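PDB 3VDG: probable glucarate dehydratase from Mycobacterium smegmatis str. MC2 155, which probably catalyses the dehydration of D-glucarate, a metal-dependent reaction that in the enolase superfamily begins with removal of a proton next to a carboxylate. Local coordinates for residues A[288-293]-A[310-315]; A[273-278]-A[292-297]; A[378-383]-A[411-416]. All coordinates share one frame; numbering follows the deposited sequence.

Contact 1 (A[288-293]-A[310-315]); sequences PLATNM and VQVVLS. With NA (sodium ion), chain C; FMT (formic acid), chain B.
Leu289 N gives Gln311 OE1 a nearly straight hydrogen bond (2.9 Å, 173° at the hydrogen), which brings a side-chain amide into the backbone ladder at the start of the pairing between strands 289-291 and 312-315. The Gln311 chain folds back at chi2 (74°) to lie alongside Leu289. Leu289 O then takes two donors from consecutive residues, Gln311 N at 2.9 Å and the more bent Val312 N. Ordinary parallel pairing continues with Thr291 N to Val312 O and Leu314 N to Thr291 O, and the CA-H of Ala290 also faces Val312 O, with 3.2 Å between CA and O. These are neighbouring strands of the barrel, linked through helix 301-307 as a beta-alpha-beta unit. Thr291 OG1 accepts from Met293 N in an ST turn and is also hydrogen-bonded to Asp270. OG1 stands anti to the backbone N (chi1 -172°), and CG2 meets Val310 CG1 at 3.7 Å, the two side chains crossing at about a right angle. Ala290 CB touches both Val312 CB and Leu314 CD1, each at 3.7 Å. Just past the strand, Asn292 OD1 binds the sodium ion at 2.2 Å, a site completed by Asp244, Glu269 and two waters. Leu314 CD2 lies 3.4 Å from that same Asn292 OD1. Asn292 ND2 makes weak bonds to water 1 and to the formate. Two carboxylates, a neutral amide oxygen and two waters thus hold the cation, probably in the place of magnesium, with an apolar leucine against the amide ligand.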
ATOM      1  N   PRO A 288     -10.081  -7.321 -22.001  1.00 25.38           N
ATOM      2  CA  PRO A 288      -9.890  -7.658 -20.589  1.00 21.53           C
ATOM      3  C   PRO A 288     -11.236  -7.772 -19.866  1.00 19.91           C
ATOM      4  O   PRO A 288     -12.171  -7.038 -20.210  1.00 20.95           O
ATOM      5  CB  PRO A 288      -9.140  -6.425 -20.027  1.00 25.23           C
ATOM      6  CG  PRO A 288      -8.642  -5.671 -21.204  1.00 32.97           C
ATOM      7  CD  PRO A 288      -9.545  -5.993 -22.354  1.00 30.09           C
ATOM      8  N   LEU A 289     -11.336  -8.677 -18.886  1.00 19.22           N
ATOM      9  CA  LEU A 289     -12.493  -8.712 -18.000  1.00 19.89           C
ATOM     10  C   LEU A 289     -12.194  -7.873 -16.768  1.00 20.75           C
ATOM     11  O   LEU A 289     -11.080  -7.914 -16.237  1.00 22.10           O
ATOM     12  CB  LEU A 289     -12.798 -10.143 -17.536  1.00 20.37           C
ATOM     13  CG  LEU A 289     -13.178 -11.135 -18.645  1.00 23.10           C
ATOM     14  CD1 LEU A 289     -13.816 -12.356 -17.983  1.00 18.72           C
ATOM     15  CD2 LEU A 289     -14.153 -10.464 -19.613  1.00 21.92           C
ATOM     16  N   ALA A 290     -13.198  -7.130 -16.322  1.00 19.09           N
ATOM     17  CA  ALA A 290     -13.112  -6.328 -15.107  1.00 18.94           C
ATOM     18  C   ALA A 290     -14.123  -6.845 -14.100  1.00 21.44           C
ATOM     19  O   ALA A 290     -15.082  -7.518 -14.470  1.00 21.45           O
ATOM     20  CB  ALA A 290     -13.417  -4.876 -15.433  1.00 15.71           C
ATOM     21  N   THR A 291     -13.928  -6.527 -12.822  1.00 23.28           N
ATOM     22  CA  THR A 291     -14.902  -6.929 -11.829  1.00 20.14           C
ATOM     23  C   THR A 291     -15.055  -5.925 -10.685  1.00 29.75           C
ATOM     24  O   THR A 291     -14.096  -5.252 -10.303  1.00 22.06           O
ATOM     25  CB  THR A 291     -14.528  -8.271 -11.204  1.00 24.76           C
ATOM     26  OG1 THR A 291     -15.612  -8.702 -10.363  1.00 22.86           O
ATOM     27  CG2 THR A 291     -13.281  -8.109 -10.346  1.00 24.54           C
ATOM     28  N   ASN A 292     -16.275  -5.834 -10.156  1.00 21.49           N
ATOM     29  CA  ASN A 292     -16.508  -5.359  -8.794  1.00 24.25           C
ATOM     30  C   ASN A 292     -17.485  -6.286  -8.102  1.00 32.46           C
ATOM     31  O   ASN A 292     -18.311  -5.842  -7.304  1.00 26.69           O
ATOM     32  CB  ASN A 292     -17.092  -3.955  -8.774  1.00 18.65           C
ATOM     33  CG  ASN A 292     -18.306  -3.821  -9.675  1.00 31.33           C
ATOM     34  OD1 ASN A 292     -18.231  -3.192 -10.726  1.00 36.27           O
ATOM     35  ND2 ASN A 292     -19.428  -4.410  -9.271  1.00 28.40           N
ATOM     36  N   MET A 293     -17.425  -7.567  -8.429  1.00 19.95           N
ATOM     37  CA  MET A 293     -18.319  -8.515  -7.804  1.00 18.04           C
ATOM     38  C   MET A 293     -17.561  -9.706  -7.273  1.00 27.35           C
ATOM     39  O   MET A 293     -17.828 -10.153  -6.179  1.00 26.80           O
ATOM     40  CB  MET A 293     -19.428  -8.969  -8.767  1.00 19.89           C
ATOM     41  CG  MET A 293     -20.439  -7.885  -9.081  1.00 23.34           C
ATOM     42  SD  MET A 293     -21.664  -8.439 -10.302  1.00 27.27           S
ATOM     43  CE  MET A 293     -22.696  -9.445  -9.237  1.00 24.63           C
ATOM     44  N   VAL A 310      -9.644 -12.320 -13.627  1.00 24.30           N
ATOM     45  CA  VAL A 310      -9.877 -10.952 -14.113  1.00 21.90           C
ATOM     46  C   VAL A 310      -8.573 -10.260 -14.454  1.00 21.08           C
ATOM     47  O   VAL A 310      -7.503 -10.612 -13.926  1.00 22.38           O
ATOM     48  CB  VAL A 310     -10.624 -10.060 -13.093  1.00 26.56           C
ATOM     49  CG1 VAL A 310     -12.038 -10.570 -12.855  1.00 33.21           C
ATOM     50  CG2 VAL A 310      -9.836  -9.941 -11.791  1.00 25.68           C
ATOM     51  N   GLN A 311      -8.682  -9.271 -15.331  1.00 20.54           N
ATOM     52  CA  GLN A 311      -7.537  -8.514 -15.786  1.00 21.08           C
ATOM     53  C   GLN A 311      -7.593  -7.075 -15.274  1.00 21.40           C
ATOM     54  O   GLN A 311      -6.582  -6.375 -15.298  1.00 23.96           O
ATOM     55  CB  GLN A 311      -7.472  -8.547 -17.318  1.00 21.42           C
ATOM     56  CG  GLN A 311      -7.110  -9.929 -17.868  1.00 30.07           C
ATOM     57  CD  GLN A 311      -8.262 -10.913 -17.771  1.00 40.94           C
ATOM     58  OE1 GLN A 311      -9.336 -10.682 -18.344  1.00 26.67           O
ATOM     59  NE2 GLN A 311      -8.051 -12.019 -17.042  1.00 29.99           N
ATOM     60  N   VAL A 312      -8.775  -6.643 -14.821  1.00 18.48           N
ATOM     61  CA  VAL A 312      -8.986  -5.273 -14.305  1.00 17.04           C
ATOM     62  C   VAL A 312      -9.814  -5.340 -13.013  1.00 25.37           C
ATOM     63  O   VAL A 312     -10.822  -6.043 -12.962  1.00 21.75           O
ATOM     64  CB  VAL A 312      -9.740  -4.392 -15.329  1.00 18.58           C
ATOM     65  CG1 VAL A 312     -10.046  -3.027 -14.737  1.00 16.76           C
ATOM     66  CG2 VAL A 312      -8.966  -4.239 -16.649  1.00 20.30           C
ATOM     67  N   VAL A 313      -9.386  -4.646 -11.959  1.00 19.40           N
ATOM     68  CA  VAL A 313     -10.170  -4.616 -10.708  1.00 16.92           C
ATOM     69  C   VAL A 313     -10.762  -3.211 -10.556  1.00 19.46           C
ATOM     70  O   VAL A 313     -10.082  -2.210 -10.794  1.00 19.89           O
ATOM     71  CB  VAL A 313      -9.304  -4.953  -9.471  1.00 21.68           C
ATOM     72  CG1 VAL A 313     -10.134  -4.838  -8.186  1.00 20.56           C
ATOM     73  CG2 VAL A 313      -8.749  -6.370  -9.589  1.00 21.31           C
ATOM     74  N   LEU A 314     -12.032  -3.113 -10.213  1.00 17.11           N
ATOM     75  CA  LEU A 314     -12.603  -1.794  -9.978  1.00 17.86           C
ATOM     76  C   LEU A 314     -12.463  -1.436  -8.520  1.00 25.77           C
ATOM     77  O   LEU A 314     -13.006  -2.110  -7.671  1.00 23.18           O
ATOM     78  CB  LEU A 314     -14.064  -1.718 -10.407  1.00 19.46           C
ATOM     79  CG  LEU A 314     -14.380  -1.283 -11.838  1.00 24.40           C
ATOM     80  CD1 LEU A 314     -13.857  -2.290 -12.838  1.00 22.28           C
ATOM     81  CD2 LEU A 314     -15.881  -1.090 -12.031  1.00 32.61           C
ATOM     82  N   SER A 315     -11.684  -0.397  -8.218  1.00 19.29           N
ATOM     83  CA  SER A 315     -11.560   0.017  -6.825  1.00 17.82           C
ATOM     84  C   SER A 315     -12.884   0.627  -6.356  1.00 19.24           C
ATOM     85  O   SER A 315     -13.693   1.081  -7.162  1.00 21.06           O
ATOM     86  CB  SER A 315     -10.456   1.064  -6.679  1.00 20.98           C
ATOM     87  OG  SER A 315     -10.792   2.236  -7.436  1.00 25.39           O
TER
HETATM   88 NA    NA C 502     -19.539  -3.049 -12.485  1.00 43.00          NA
HETATM   89  C   FMT B 501     -23.215  -2.474  -9.534  1.00 46.96           C
HETATM   90  O1  FMT B 501     -22.395  -2.971 -10.299  1.00 40.43           O
HETATM   91  O2  FMT B 501     -22.842  -2.064  -8.316  1.00 32.81           O
HETATM   92  O   HOH W   1     -20.368  -5.222 -12.053  1.00 25.35           O
HETATM   93  O   HOH W   2     -20.854  -1.436 -11.519  1.00 32.47           O

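Contact 2 (A[273-278]-A[292-297]); sequences PGLDGM and NMCVVA. With NA (sodium ion), chain C; FMT (formic acid), chain B.
Gly274, at the N-cap of helix 275-284, lies against Cys294, its carbonyl carbon 4.4 Å from Cys294 CB. At its backbone angles (phi 87°) a side chain would press on the carbonyl O of Pro273, so glycine suits the position. Gly274 O accepts from Met278 N at 2.9 Å to close the first helical turn. Leu275 makes the closest approach of the contact. Its CB is directed past the loop, but the branch CD2 turns in to lie 3.6 Å from Cys294 SG, with Cys294 O and Cys294 CB beside it. The same methyl reaches more loosely to Val295 CG2, at 4.3 Å. Leu275 also packs on Ala303 and Ala304 of helix 301-307. The fold is the modified TIM barrel of the enolase superfamily: residues 292-297 belong to the loop that leaves the C-terminal end of strand 289-291, and here it is laid against the start of the preceding helix on the outer layer. The first turn of that helix is tied to helix 301-307 by the salt bridge of Asp276 with Lys307. Met278 comes one turn after Gly274 and presents its CG to Cys294 SG at 4.0 Å, its chain then bending at both chi2 and chi3. Cys294 SG can meet both side chains because chi1 of 60° sets it between the backbone N and the carbonyl carbon. The backbone N of Cys294 is held in turn by Thr291 OG1, and Val295 continues the apolar surface onto Leu301 and Trp320.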
ATOM      1  N   PRO A 273     -21.116 -15.138 -13.187  1.00 25.64           N
ATOM      2  CA  PRO A 273     -20.817 -15.155 -11.743  1.00 23.04           C
ATOM      3  C   PRO A 273     -19.647 -16.061 -11.321  1.00 28.13           C
ATOM      4  O   PRO A 273     -19.463 -17.152 -11.876  1.00 26.38           O
ATOM      5  CB  PRO A 273     -22.131 -15.661 -11.105  1.00 28.43           C
ATOM      6  CG  PRO A 273     -22.893 -16.325 -12.200  1.00 27.04           C
ATOM      7  CD  PRO A 273     -22.388 -15.815 -13.524  1.00 22.62           C
ATOM      8  N   GLY A 274     -18.861 -15.595 -10.349  1.00 23.51           N
ATOM      9  CA  GLY A 274     -17.831 -16.431  -9.736  1.00 27.47           C
ATOM     10  C   GLY A 274     -16.484 -16.442 -10.440  1.00 24.11           C
ATOM     11  O   GLY A 274     -16.386 -16.280 -11.668  1.00 24.15           O
ATOM     12  N   LEU A 275     -15.444 -16.664  -9.645  1.00 25.10           N
ATOM     13  CA  LEU A 275     -14.063 -16.645 -10.120  1.00 25.78           C
ATOM     14  C   LEU A 275     -13.795 -17.707 -11.174  1.00 23.85           C
ATOM     15  O   LEU A 275     -13.097 -17.437 -12.145  1.00 22.56           O
ATOM     16  CB  LEU A 275     -13.081 -16.783  -8.932  1.00 32.28           C
ATOM     17  CG  LEU A 275     -12.956 -15.553  -8.010  1.00 28.28           C
ATOM     18  CD1 LEU A 275     -12.097 -15.876  -6.802  1.00 31.80           C
ATOM     19  CD2 LEU A 275     -12.386 -14.344  -8.752  1.00 23.92           C
ATOM     20  N   ASP A 276     -14.342 -18.911 -11.002  1.00 21.65           N
ATOM     21  CA  ASP A 276     -14.111 -19.968 -12.009  1.00 27.12           C
ATOM     22  C   ASP A 276     -14.725 -19.656 -13.372  1.00 24.29           C
ATOM     23  O   ASP A 276     -14.044 -19.733 -14.407  1.00 26.33           O
ATOM     24  CB  ASP A 276     -14.600 -21.327 -11.506  1.00 31.87           C
ATOM     25  CG  ASP A 276     -13.722 -21.878 -10.394  1.00 52.22           C
ATOM     26  OD1 ASP A 276     -12.510 -21.576 -10.377  1.00 41.35           O
ATOM     27  OD2 ASP A 276     -14.239 -22.618  -9.537  1.00 46.92           O
ATOM     28  N   GLY A 277     -16.011 -19.308 -13.377  1.00 26.51           N
ATOM     29  CA  GLY A 277     -16.680 -18.881 -14.607  1.00 21.12           C
ATOM     30  C   GLY A 277     -15.980 -17.688 -15.269  1.00 22.94           C
ATOM     31  O   GLY A 277     -15.760 -17.666 -16.493  1.00 22.15           O
ATOM     32  N   MET A 278     -15.598 -16.696 -14.476  1.00 21.14           N
ATOM     33  CA  MET A 278     -14.878 -15.540 -15.050  1.00 20.02           C
ATOM     34  C   MET A 278     -13.571 -15.978 -15.721  1.00 18.83           C
ATOM     35  O   MET A 278     -13.212 -15.477 -16.787  1.00 21.65           O
ATOM     36  CB  MET A 278     -14.596 -14.474 -13.977  1.00 19.97           C
ATOM     37  CG  MET A 278     -15.850 -13.749 -13.490  1.00 21.76           C
ATOM     38  SD  MET A 278     -16.444 -12.494 -14.641  1.00 22.06           S
ATOM     39  CE  MET A 278     -15.180 -11.232 -14.393  1.00 23.59           C
ATOM     40  N   ASN A 292     -16.275  -5.834 -10.156  1.00 21.49           N
ATOM     41  CA  ASN A 292     -16.508  -5.359  -8.794  1.00 24.25           C
ATOM     42  C   ASN A 292     -17.485  -6.286  -8.102  1.00 32.46           C
ATOM     43  O   ASN A 292     -18.311  -5.842  -7.304  1.00 26.69           O
ATOM     44  CB  ASN A 292     -17.092  -3.955  -8.774  1.00 18.65           C
ATOM     45  CG  ASN A 292     -18.306  -3.821  -9.675  1.00 31.33           C
ATOM     46  OD1 ASN A 292     -18.231  -3.192 -10.726  1.00 36.27           O
ATOM     47  ND2 ASN A 292     -19.428  -4.410  -9.271  1.00 28.40           N
ATOM     48  N   MET A 293     -17.425  -7.567  -8.429  1.00 19.95           N
ATOM     49  CA  MET A 293     -18.319  -8.515  -7.804  1.00 18.04           C
ATOM     50  C   MET A 293     -17.561  -9.706  -7.273  1.00 27.35           C
ATOM     51  O   MET A 293     -17.828 -10.153  -6.179  1.00 26.80           O
ATOM     52  CB  MET A 293     -19.428  -8.969  -8.767  1.00 19.89           C
ATOM     53  CG  MET A 293     -20.439  -7.885  -9.081  1.00 23.34           C
ATOM     54  SD  MET A 293     -21.664  -8.439 -10.302  1.00 27.27           S
ATOM     55  CE  MET A 293     -22.696  -9.445  -9.237  1.00 24.63           C
ATOM     56  N   CYS A 294     -16.600 -10.226  -8.026  1.00 20.78           N
ATOM     57  CA  CYS A 294     -15.885 -11.399  -7.514  1.00 18.60           C
ATOM     58  C   CYS A 294     -14.557 -11.043  -6.852  1.00 31.38           C
ATOM     59  O   CYS A 294     -13.905 -11.909  -6.276  1.00 25.09           O
ATOM     60  CB  CYS A 294     -15.727 -12.492  -8.590  1.00 35.16           C
ATOM     61  SG  CYS A 294     -14.812 -11.967 -10.044  1.00 41.94           S
ATOM     62  N   VAL A 295     -14.163  -9.770  -6.930  1.00 26.62           N
ATOM     63  CA  VAL A 295     -13.037  -9.252  -6.140  1.00 22.86           C
ATOM     64  C   VAL A 295     -13.460  -7.929  -5.464  1.00 22.08           C
ATOM     65  O   VAL A 295     -13.396  -6.856  -6.084  1.00 21.45           O
ATOM     66  CB  VAL A 295     -11.779  -8.995  -7.009  1.00 23.13           C
ATOM     67  CG1 VAL A 295     -10.623  -8.514  -6.133  1.00 25.50           C
ATOM     68  CG2 VAL A 295     -11.353 -10.263  -7.736  1.00 24.27           C
ATOM     69  N   VAL A 296     -13.889  -8.016  -4.209  1.00 22.49           N
ATOM     70  CA  VAL A 296     -14.410  -6.865  -3.473  1.00 24.16           C
ATOM     71  C   VAL A 296     -13.789  -6.772  -2.079  1.00 21.25           C
ATOM     72  O   VAL A 296     -14.187  -5.927  -1.254  1.00 23.98           O
ATOM     73  CB  VAL A 296     -15.964  -6.899  -3.360  1.00 24.55           C
ATOM     74  CG1 VAL A 296     -16.612  -6.748  -4.735  1.00 23.10           C
ATOM     75  CG2 VAL A 296     -16.429  -8.179  -2.683  1.00 22.02           C
ATOM     76  N   ALA A 297     -12.805  -7.633  -1.813  1.00 19.48           N
ATOM     77  CA  ALA A 297     -12.126  -7.670  -0.506  1.00 20.93           C
ATOM     78  C   ALA A 297     -10.708  -8.200  -0.697  1.00 19.64           C
ATOM     79  O   ALA A 297     -10.459  -8.988  -1.615  1.00 21.96           O
ATOM     80  CB  ALA A 297     -12.884  -8.555   0.477  1.00 18.26           C
TER
HETATM   81 NA    NA C 502     -19.539  -3.049 -12.485  1.00 43.00          NA
HETATM   82  C   FMT B 501     -23.215  -2.474  -9.534  1.00 46.96           C
HETATM   83  O1  FMT B 501     -22.395  -2.971 -10.299  1.00 40.43           O
HETATM   84  O2  FMT B 501     -22.842  -2.064  -8.316  1.00 32.81           O
HETATM   85  O   HOH W   1     -20.368  -5.222 -12.053  1.00 25.35           O
HETATM   86  O   HOH W   2     -20.854  -1.436 -11.519  1.00 32.47           O

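Contact 3 (A[378-383]-A[411-416]); sequences EDVVAP and AALHEQ
Glu378 OE2 is gripped by Gln416 NE2 (2.9 Å, 167° at the hydrogen) and by water 3, which donates to it. The contact joins the loop between helix 349-360 and strand 388-389 to helix 407-420, which packs beside strand 30-41 of the three-stranded sheet in the N-terminal capping domain, as in other enolase-superfamily proteins. Gln416 CG is anti to the backbone N (chi1 -168°), and its extended chain carries the amide to the carboxylate. The donor lies close to the plane of its own amide but 34° out of the carboxylate plane, on the syn side. Water 3 also donates to Gln416 OE1, at 3.0 Å, so both ends of the amide are tied to the same carboxylate oxygen. The strongest partners of both groups are in strand 30-41: Ala41 N for Glu378 OE1, Ala39 O for Gln416 NE2. Next to this polar pair Leu413 pushes its two methyls toward the loop. CD2 lies 3.6 Å from Glu378 OE2, while CD1 rests against Asp379 O. Asp379 OD1 accepts from Gly349 N. Val380, whose side chain also touches Val60 and Ile350, offers its CG1 to Leu413 CD1 at 3.7 Å.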
ATOM      1  N   GLU A 378     -29.298  16.653  -6.129  1.00 24.17           N
ATOM      2  CA  GLU A 378     -29.251  17.170  -4.754  1.00 24.38           C
ATOM      3  C   GLU A 378     -27.864  16.881  -4.170  1.00 26.42           C
ATOM      4  O   GLU A 378     -27.126  16.043  -4.696  1.00 26.93           O
ATOM      5  CB  GLU A 378     -30.340  16.517  -3.889  1.00 21.80           C
ATOM      6  CG  GLU A 378     -31.771  16.888  -4.327  1.00 29.38           C
ATOM      7  CD  GLU A 378     -32.832  15.856  -3.941  1.00 45.65           C
ATOM      8  OE1 GLU A 378     -32.800  14.716  -4.466  1.00 40.03           O
ATOM      9  OE2 GLU A 378     -33.723  16.189  -3.124  1.00 32.91           O
ATOM     10  N   ASP A 379     -27.498  17.581  -3.101  1.00 26.56           N
ATOM     11  CA  ASP A 379     -26.191  17.362  -2.474  1.00 28.90           C
ATOM     12  C   ASP A 379     -26.198  17.903  -1.053  1.00 28.52           C
ATOM     13  O   ASP A 379     -27.111  18.662  -0.669  1.00 28.53           O
ATOM     14  CB  ASP A 379     -25.064  17.999  -3.300  1.00 25.46           C
ATOM     15  CG  ASP A 379     -23.693  17.341  -3.041  1.00 29.22           C
ATOM     16  OD1 ASP A 379     -23.552  16.543  -2.091  1.00 24.19           O
ATOM     17  OD2 ASP A 379     -22.750  17.627  -3.784  1.00 28.65           O
ATOM     18  N   VAL A 380     -25.211  17.488  -0.265  1.00 22.70           N
ATOM     19  CA  VAL A 380     -25.097  17.934   1.131  1.00 20.72           C
ATOM     20  C   VAL A 380     -23.930  18.890   1.368  1.00 24.22           C
ATOM     21  O   VAL A 380     -23.781  19.423   2.475  1.00 25.88           O
ATOM     22  CB  VAL A 380     -24.948  16.758   2.128  1.00 26.51           C
ATOM     23  CG1 VAL A 380     -26.212  15.907   2.159  1.00 30.49           C
ATOM     24  CG2 VAL A 380     -23.736  15.912   1.782  1.00 20.28           C
ATOM     25  N   VAL A 381     -23.101  19.096   0.348  1.00 25.48           N
ATOM     26  CA  VAL A 381     -21.962  20.010   0.469  1.00 30.04           C
ATOM     27  C   VAL A 381     -22.200  21.302  -0.296  1.00 32.25           C
ATOM     28  O   VAL A 381     -22.989  21.347  -1.235  1.00 24.62           O
ATOM     29  CB  VAL A 381     -20.624  19.371   0.007  1.00 24.64           C
ATOM     30  CG1 VAL A 381     -20.365  18.095   0.796  1.00 25.29           C
ATOM     31  CG2 VAL A 381     -20.617  19.105  -1.501  1.00 23.72           C
ATOM     32  N   ALA A 382     -21.526  22.366   0.120  1.00 28.76           N
ATOM     33  CA  ALA A 382     -21.642  23.632  -0.588  1.00 29.34           C
ATOM     34  C   ALA A 382     -21.099  23.472  -2.012  1.00 31.87           C
ATOM     35  O   ALA A 382     -20.157  22.720  -2.235  1.00 29.71           O
ATOM     36  CB  ALA A 382     -20.904  24.730   0.164  1.00 31.98           C
ATOM     37  N   PRO A 383     -21.704  24.168  -2.987  1.00 31.28           N
ATOM     38  CA  PRO A 383     -21.337  23.927  -4.386  1.00 26.09           C
ATOM     39  C   PRO A 383     -20.036  24.627  -4.762  1.00 36.70           C
ATOM     40  O   PRO A 383     -19.522  25.453  -4.001  1.00 35.57           O
ATOM     41  CB  PRO A 383     -22.510  24.542  -5.165  1.00 32.63           C
ATOM     42  CG  PRO A 383     -23.023  25.624  -4.252  1.00 37.69           C
ATOM     43  CD  PRO A 383     -22.853  25.087  -2.851  1.00 35.90           C
ATOM     44  N   ALA A 411     -29.909  19.123   6.368  1.00 26.52           N
ATOM     45  CA  ALA A 411     -31.149  18.974   7.143  1.00 28.20           C
ATOM     46  C   ALA A 411     -32.327  18.633   6.228  1.00 27.14           C
ATOM     47  O   ALA A 411     -33.194  17.821   6.583  1.00 27.20           O
ATOM     48  CB  ALA A 411     -31.444  20.238   7.949  1.00 34.41           C
ATOM     49  N   ALA A 412     -32.342  19.243   5.045  1.00 24.08           N
ATOM     50  CA  ALA A 412     -33.402  18.980   4.073  1.00 29.05           C
ATOM     51  C   ALA A 412     -33.367  17.539   3.587  1.00 34.22           C
ATOM     52  O   ALA A 412     -34.408  16.885   3.494  1.00 28.67           O
ATOM     53  CB  ALA A 412     -33.304  19.934   2.895  1.00 27.24           C
ATOM     54  N   LEU A 413     -32.177  17.027   3.270  1.00 26.71           N
ATOM     55  CA  LEU A 413     -32.095  15.629   2.814  1.00 21.06           C
ATOM     56  C   LEU A 413     -32.296  14.639   3.949  1.00 21.35           C
ATOM     57  O   LEU A 413     -32.689  13.497   3.718  1.00 25.91           O
ATOM     58  CB  LEU A 413     -30.789  15.341   2.058  1.00 24.16           C
ATOM     59  CG  LEU A 413     -30.550  16.165   0.792  1.00 27.71           C
ATOM     60  CD1 LEU A 413     -29.267  15.677   0.128  1.00 24.34           C
ATOM     61  CD2 LEU A 413     -31.713  16.091  -0.184  1.00 27.30           C
ATOM     62  N   HIS A 414     -32.010  15.052   5.182  1.00 21.79           N
ATOM     63  CA  HIS A 414     -32.311  14.190   6.304  1.00 21.94           C
ATOM     64  C   HIS A 414     -33.810  14.118   6.505  1.00 26.33           C
ATOM     65  O   HIS A 414     -34.356  13.060   6.806  1.00 25.46           O
ATOM     66  CB  HIS A 414     -31.627  14.667   7.576  1.00 20.69           C
ATOM     67  CG  HIS A 414     -31.997  13.851   8.795  1.00 23.66           C
ATOM     68  ND1 HIS A 414     -31.737  12.529   8.891  1.00 29.31           N
ATOM     69  CD2 HIS A 414     -32.631  14.213   9.983  1.00 27.49           C
ATOM     70  CE1 HIS A 414     -32.170  12.068  10.079  1.00 30.75           C
ATOM     71  NE2 HIS A 414     -32.722  13.104  10.748  1.00 32.13           N
ATOM     72  N   GLU A 415     -34.482  15.253   6.332  1.00 27.24           N
ATOM     73  CA  GLU A 415     -35.941  15.308   6.493  1.00 31.74           C
ATOM     74  C   GLU A 415     -36.587  14.446   5.393  1.00 30.62           C
ATOM     75  O   GLU A 415     -37.522  13.697   5.643  1.00 31.07           O
ATOM     76  CB  GLU A 415     -36.426  16.767   6.434  1.00 31.78           C
ATOM     77  CG  GLU A 415     -37.942  16.954   6.370  1.00 60.75           C
ATOM     78  CD  GLU A 415     -38.693  16.461   7.606  1.00116.22           C
ATOM     79  OE1 GLU A 415     -38.077  16.308   8.685  1.00 57.14           O
ATOM     80  OE2 GLU A 415     -39.920  16.231   7.499  1.00 81.46           O
ATOM     81  N   GLN A 416     -36.058  14.546   4.180  1.00 26.84           N
ATOM     82  CA  GLN A 416     -36.471  13.683   3.068  1.00 25.55           C
ATOM     83  C   GLN A 416     -36.325  12.188   3.394  1.00 29.50           C
ATOM     84  O   GLN A 416     -37.236  11.394   3.155  1.00 29.65           O
ATOM     85  CB  GLN A 416     -35.712  14.091   1.806  1.00 28.09           C
ATOM     86  CG  GLN A 416     -36.236  13.484   0.519  1.00 30.12           C
ATOM     87  CD  GLN A 416     -35.885  14.324  -0.688  1.00 43.70           C
ATOM     88  OE1 GLN A 416     -36.742  14.999  -1.251  1.00 39.99           O
ATOM     89  NE2 GLN A 416     -34.623  14.294  -1.092  1.00 26.77           N
TER
HETATM   90  O   HOH W   3     -36.191  15.449  -4.121  1.00 47.38           O

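How the contacts relate
Contacts 1 and 2 are one continuous piece of the barrel, with centres 8 Å apart and Asn292 and Met293 in common. The two pack together: Met278 CE lies 3.6 Å from Val310 CG1, and Leu289 CD1 3.4 Å from the backbone O of Met278. Asn292, which binds the sodium ion, is in the strand end of contact 1 and begins the loop of contact 2, next to the formate that His343 and Asn246 also hold. Contact 3 lies on the opposite side of the chain's centre, its own centre 33 Å from that of contact 1 and 35 Å from that of contact 2, and it joins a barrel loop to the capping-domain side, well away from the metal.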